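Local coordinates for protein cysteine synthase (Fusobacterium nucleatum subsp. nucleatum strain ATCC 25586, PDB 5XEM) that probably makes L-cysteine from O-acetyl-L-serine and hydrogen sulfide with pyridoxal 5'-phosphate as cofactor, and is a hydrogen sulfide-producing enzyme, at residues Tyr33-Gly38 / Glu162-Asp167; Asp173-Gly178 / Gly187-Leu192. One frame throughout, in Å; residues are numbered along the deposited sequence.

Contact 1 of 2, residues Tyr33-Gly38 / Glu162-Asp167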
# COMPACT_ATOMS: atom_id res chain seq x y z
N TYR A 33 -17.65 6.85 7.50
CA TYR A 33 -16.21 6.69 7.76
C TYR A 33 -15.77 5.37 7.14
O TYR A 33 -16.44 4.35 7.33
CB TYR A 33 -15.95 6.63 9.25
CG TYR A 33 -16.31 7.90 9.98
CD1 TYR A 33 -15.39 8.94 10.09
CD2 TYR A 33 -17.57 8.06 10.55
CE1 TYR A 33 -15.72 10.12 10.73
CE2 TYR A 33 -17.90 9.23 11.22
CZ TYR A 33 -16.98 10.25 11.30
OH TYR A 33 -17.30 11.41 11.96
N VAL A 34 -14.65 5.37 6.43
CA VAL A 34 -14.14 4.16 5.81
C VAL A 34 -12.91 3.73 6.61
O VAL A 34 -12.00 4.52 6.83
CB VAL A 34 -13.81 4.39 4.33
CG1 VAL A 34 -13.23 3.14 3.67
CG2 VAL A 34 -15.05 4.87 3.58
N LYS A 35 -12.91 2.48 7.05
CA LYS A 35 -11.76 1.93 7.76
C LYS A 35 -10.86 1.28 6.71
O LYS A 35 -11.28 0.32 6.05
CB LYS A 35 -12.19 0.95 8.83
CG LYS A 35 -10.98 0.52 9.69
CD LYS A 35 -11.35 -0.01 11.04
CE LYS A 35 -10.16 -0.50 11.84
NZ LYS A 35 -9.24 0.59 12.28
N LEU A 36 -9.68 1.84 6.52
CA LEU A 36 -8.82 1.50 5.37
C LEU A 36 -7.89 0.35 5.69
O LEU A 36 -6.77 0.55 6.11
CB LEU A 36 -8.03 2.71 4.92
CG LEU A 36 -8.85 3.91 4.39
CD1 LEU A 36 -7.92 5.12 4.14
CD2 LEU A 36 -9.64 3.52 3.15
N GLU A 37 -8.38 -0.88 5.52
CA GLU A 37 -7.56 -2.06 5.83
C GLU A 37 -6.48 -2.29 4.77
O GLU A 37 -5.57 -3.09 4.95
CB GLU A 37 -8.43 -3.29 6.01
CG GLU A 37 -9.36 -3.15 7.20
CD GLU A 37 -8.60 -3.27 8.50
OE1 GLU A 37 -7.91 -4.30 8.68
OE2 GLU A 37 -8.69 -2.35 9.34
N GLY A 38 -6.56 -1.55 3.67
CA GLY A 38 -5.47 -1.49 2.73
C GLY A 38 -4.19 -0.87 3.28
O GLY A 38 -3.15 -1.02 2.68
N GLU A 162 -12.32 -2.90 18.20
CA GLU A 162 -11.81 -2.00 19.25
C GLU A 162 -11.28 -0.71 18.68
O GLU A 162 -11.45 0.35 19.29
CB GLU A 162 -10.77 -2.70 20.13
CG GLU A 162 -11.31 -3.84 20.98
CD GLU A 162 -12.25 -3.40 22.12
OE1 GLU A 162 -12.43 -2.19 22.36
OE2 GLU A 162 -12.85 -4.29 22.76
N GLU A 163 -10.63 -0.78 17.51
CA GLU A 163 -10.11 0.40 16.87
C GLU A 163 -11.22 1.31 16.40
O GLU A 163 -11.10 2.52 16.49
CB GLU A 163 -9.18 0.01 15.71
CG GLU A 163 -7.97 -0.81 16.15
CD GLU A 163 -7.24 -1.43 14.98
OE1 GLU A 163 -7.52 -1.00 13.84
OE2 GLU A 163 -6.42 -2.34 15.19
N ILE A 164 -12.30 0.72 15.89
CA ILE A 164 -13.47 1.48 15.46
C ILE A 164 -14.10 2.18 16.68
O ILE A 164 -14.39 3.39 16.62
CB ILE A 164 -14.51 0.54 14.80
CG1 ILE A 164 -13.99 0.06 13.43
CG2 ILE A 164 -15.85 1.24 14.65
CD1 ILE A 164 -14.84 -1.09 12.87
N LEU A 165 -14.27 1.44 17.77
CA LEU A 165 -14.85 2.00 19.01
C LEU A 165 -13.98 3.14 19.53
O LEU A 165 -14.49 4.23 19.88
CB LEU A 165 -15.02 0.91 20.07
CG LEU A 165 -16.11 -0.13 19.77
CD1 LEU A 165 -16.04 -1.29 20.75
CD2 LEU A 165 -17.49 0.52 19.76
N LYS A 166 -12.67 2.93 19.52
CA LYS A 166 -11.73 3.91 20.08
C LYS A 166 -11.73 5.16 19.23
O LYS A 166 -11.81 6.27 19.77
CB LYS A 166 -10.30 3.35 20.18
CG LYS A 166 -9.28 4.31 20.81
CD LYS A 166 -7.86 3.73 20.83
CE LYS A 166 -7.15 3.85 19.49
NZ LYS A 166 -7.56 2.85 18.45
N ASP A 167 -11.65 4.99 17.91
CA ASP A 167 -11.46 6.15 17.02
C ASP A 167 -12.71 7.03 16.93
O ASP A 167 -12.61 8.23 16.65
CB ASP A 167 -11.06 5.70 15.61
CG ASP A 167 -9.60 5.26 15.53
OD1 ASP A 167 -8.86 5.48 16.50
OD2 ASP A 167 -9.20 4.70 14.47
O HOH W 1 -10.61 2.87 13.54
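A buried salt bridge reaches across from the sheet to the helix that covers it: Lys35 NZ donates to Glu163 OE1 at 2.8 Å. The carboxylate receives it on the anti lone pair, the one turned away from OE2, while OE2 itself is held by the backbone N of Asn16. Here helix 151-167 packs on the six-stranded mixed sheet of a fold type II pyridoxal phosphate enzyme, the Ile164 side chain about 12 Å from the cofactor. Lysine suits strand 31-36 because its chain is long enough to span the gap between the two backbones. CG lies anti to the backbone N (chi1 -173°), the next two bonds run on extended, and a bend at chi4 (68°) turns the ammonium group toward Glu163, whose side chain it meets at about a right angle. The methylene part of the same lysine serves the apolar side of the contact, CD packing against Ile164 CG1 at 3.6 Å. A branched aliphatic residue thus lies against the methylenes and leaves the charged tip to its neighbour. A water accepts from Lys35 NZ at 2.9 Å and donates to Asp167 OD2 at a short 2.5 Å, linking the ammonium group indirectly to that carboxylate. Thr17 OG1 binds Lys35 NZ as well. Glu163 OE1 is shared by Lys35 and Arg48, whose other salt bridge goes to Glu37. Lys35 and Arg48 stand against Glu37 and Glu163, so charge is roughly balanced, which probably favours a protonated Lys35 and an ionised Glu163.

Contact 2 of 2, residues Asp173-Gly178 / Gly187-Leu192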
# COMPACT_ATOMS: atom_id res chain seq x y z
N ASP A 173 -23.25 4.10 14.95
CA ASP A 173 -24.65 3.71 14.72
C ASP A 173 -24.83 2.55 13.77
O ASP A 173 -25.74 1.73 13.96
CB ASP A 173 -25.41 4.91 14.17
CG ASP A 173 -25.42 6.05 15.14
OD1 ASP A 173 -25.86 5.83 16.29
OD2 ASP A 173 -24.94 7.15 14.78
N VAL A 174 -23.96 2.45 12.76
CA VAL A 174 -24.11 1.42 11.74
C VAL A 174 -22.70 0.91 11.30
O VAL A 174 -21.77 1.67 11.24
CB VAL A 174 -24.85 1.98 10.51
CG1 VAL A 174 -25.04 0.88 9.47
CG2 VAL A 174 -26.23 2.57 10.90
N PHE A 175 -22.57 -0.39 11.07
CA PHE A 175 -21.34 -1.00 10.57
C PHE A 175 -21.75 -1.83 9.37
O PHE A 175 -22.70 -2.62 9.47
CB PHE A 175 -20.70 -1.86 11.66
CG PHE A 175 -19.56 -2.73 11.18
CD1 PHE A 175 -18.37 -2.16 10.75
CD2 PHE A 175 -19.67 -4.13 11.18
CE1 PHE A 175 -17.31 -2.94 10.30
CE2 PHE A 175 -18.62 -4.92 10.74
CZ PHE A 175 -17.44 -4.32 10.29
N ILE A 176 -21.07 -1.66 8.23
CA ILE A 176 -21.42 -2.35 7.01
C ILE A 176 -20.12 -2.96 6.50
O ILE A 176 -19.11 -2.26 6.40
CB ILE A 176 -22.07 -1.42 5.96
CG1 ILE A 176 -23.46 -0.97 6.48
CG2 ILE A 176 -22.21 -2.14 4.61
CD1 ILE A 176 -24.12 0.15 5.73
N CYS A 177 -20.16 -4.27 6.20
CA CYS A 177 -18.96 -5.03 5.86
C CYS A 177 -19.24 -6.07 4.77
O CYS A 177 -20.25 -6.79 4.83
CB CYS A 177 -18.43 -5.72 7.12
SG CYS A 177 -16.80 -6.47 6.97
N GLY A 178 -18.34 -6.15 3.79
CA GLY A 178 -18.46 -7.15 2.75
C GLY A 178 -18.16 -8.53 3.30
O GLY A 178 -17.45 -8.64 4.29
N GLY A 187 -16.92 -11.14 13.34
CA GLY A 187 -16.11 -10.84 14.49
C GLY A 187 -16.22 -9.39 14.92
O GLY A 187 -16.33 -9.08 16.11
N THR A 188 -16.21 -8.47 13.95
CA THR A 188 -16.32 -7.07 14.27
C THR A 188 -17.72 -6.76 14.83
O THR A 188 -17.83 -6.07 15.85
CB THR A 188 -16.03 -6.19 13.06
OG1 THR A 188 -14.81 -6.63 12.44
CG2 THR A 188 -15.92 -4.71 13.48
N ALA A 189 -18.77 -7.30 14.19
CA ALA A 189 -20.15 -7.01 14.58
C ALA A 189 -20.45 -7.54 15.97
O ALA A 189 -21.20 -6.89 16.70
CB ALA A 189 -21.14 -7.61 13.58
N LYS A 190 -19.88 -8.70 16.32
CA LYS A 190 -20.09 -9.31 17.64
C LYS A 190 -19.58 -8.39 18.74
O LYS A 190 -20.30 -8.10 19.71
CB LYS A 190 -19.44 -10.67 17.75
CG LYS A 190 -19.68 -11.41 19.08
CD LYS A 190 -19.14 -12.83 19.01
CE LYS A 190 -19.30 -13.57 20.33
NZ LYS A 190 -18.50 -14.83 20.40
N LYS A 191 -18.37 -7.86 18.55
CA LYS A 191 -17.80 -6.96 19.55
C LYS A 191 -18.58 -5.67 19.65
O LYS A 191 -18.89 -5.20 20.75
CB LYS A 191 -16.31 -6.68 19.29
CG LYS A 191 -15.70 -5.59 20.17
CD LYS A 191 -15.77 -5.86 21.67
CE LYS A 191 -14.90 -7.03 22.11
NZ LYS A 191 -13.44 -6.84 21.91
N LEU A 192 -18.90 -5.09 18.50
CA LEU A 192 -19.60 -3.83 18.48
C LEU A 192 -20.98 -3.92 19.18
O LEU A 192 -21.35 -3.02 19.93
CB LEU A 192 -19.78 -3.33 17.05
CG LEU A 192 -18.51 -2.90 16.28
CD1 LEU A 192 -18.87 -2.44 14.86
CD2 LEU A 192 -17.73 -1.85 17.05
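Phe175 turns its ring to meet helix 183-195, and Thr188 covers one face of it in a CH-pi contact. The methyl CG2 stands 3.9 Å from the ring centroid, 26° off the normal, and is displaced toward the rim, so that its nearest ring atom is Phe175 CZ at 3.6 Å. Threonine suits this place because its two branches can be put to different uses. With OG1 beside the backbone N (chi1 -49°), CG2 falls anti to that N and its methyl lies over the aromatic face, while OG1 bonds to the carbonyl O of Ser184 one turn earlier in the helix, which satisfies the hydroxyl in buried surroundings.

The remaining contacts are apolar. Leu192, one turn beyond Thr188, brings CD1 to 3.7 Å from Phe175 CB and almost as near to CG, filling in at the root of the ring where the threonine methyl does not reach. Ala189, next to Thr188 in the helix, makes a looser contact, its CB 4.5 Å from Phe175 CD2; so small a side chain lets the helix backbone come close to the phenyl group.

Strand 174-178 and helix 187-192 run nearly antiparallel, at 166°, with their axes 9.7 Å apart at closest approach, a spacing that one large aromatic side chain can bridge. They are the first two elements of a beta-alpha-beta unit completed by strand 200-206; the turn between them carries glycines that bind pyridoxal 5'-phosphate, and Gly178, at the end of the strand, touches the cofactor too. Helix 151-167 packs beside Thr188 and Leu192, strand 200-206 meets Ala189 through Thr201, and on the other face of the sheet Val174 and Ile176 lie against helix 269-284.

From the N terminus, strand 31-36 comes first, and contact 1 closes a long loop when helix 151-167 returns to it after 123 intervening residues, which include the whole four-stranded parallel sheet. After a short connection the chain enters strand 174-178, and contact 2 closes a short loop of eight residues; the two loops therefore follow in series. In space they are joined side by side, for helices 151-167 and 183-195 cover the same face of the six-stranded sheet. Glu162 OE2 pairs with Lys191 NZ at 2.8 Å, Leu165 packs on Leu192, and Ile164 CD1 touches both Thr188 and Phe175, linking the apolar sides of contacts 1 and 2.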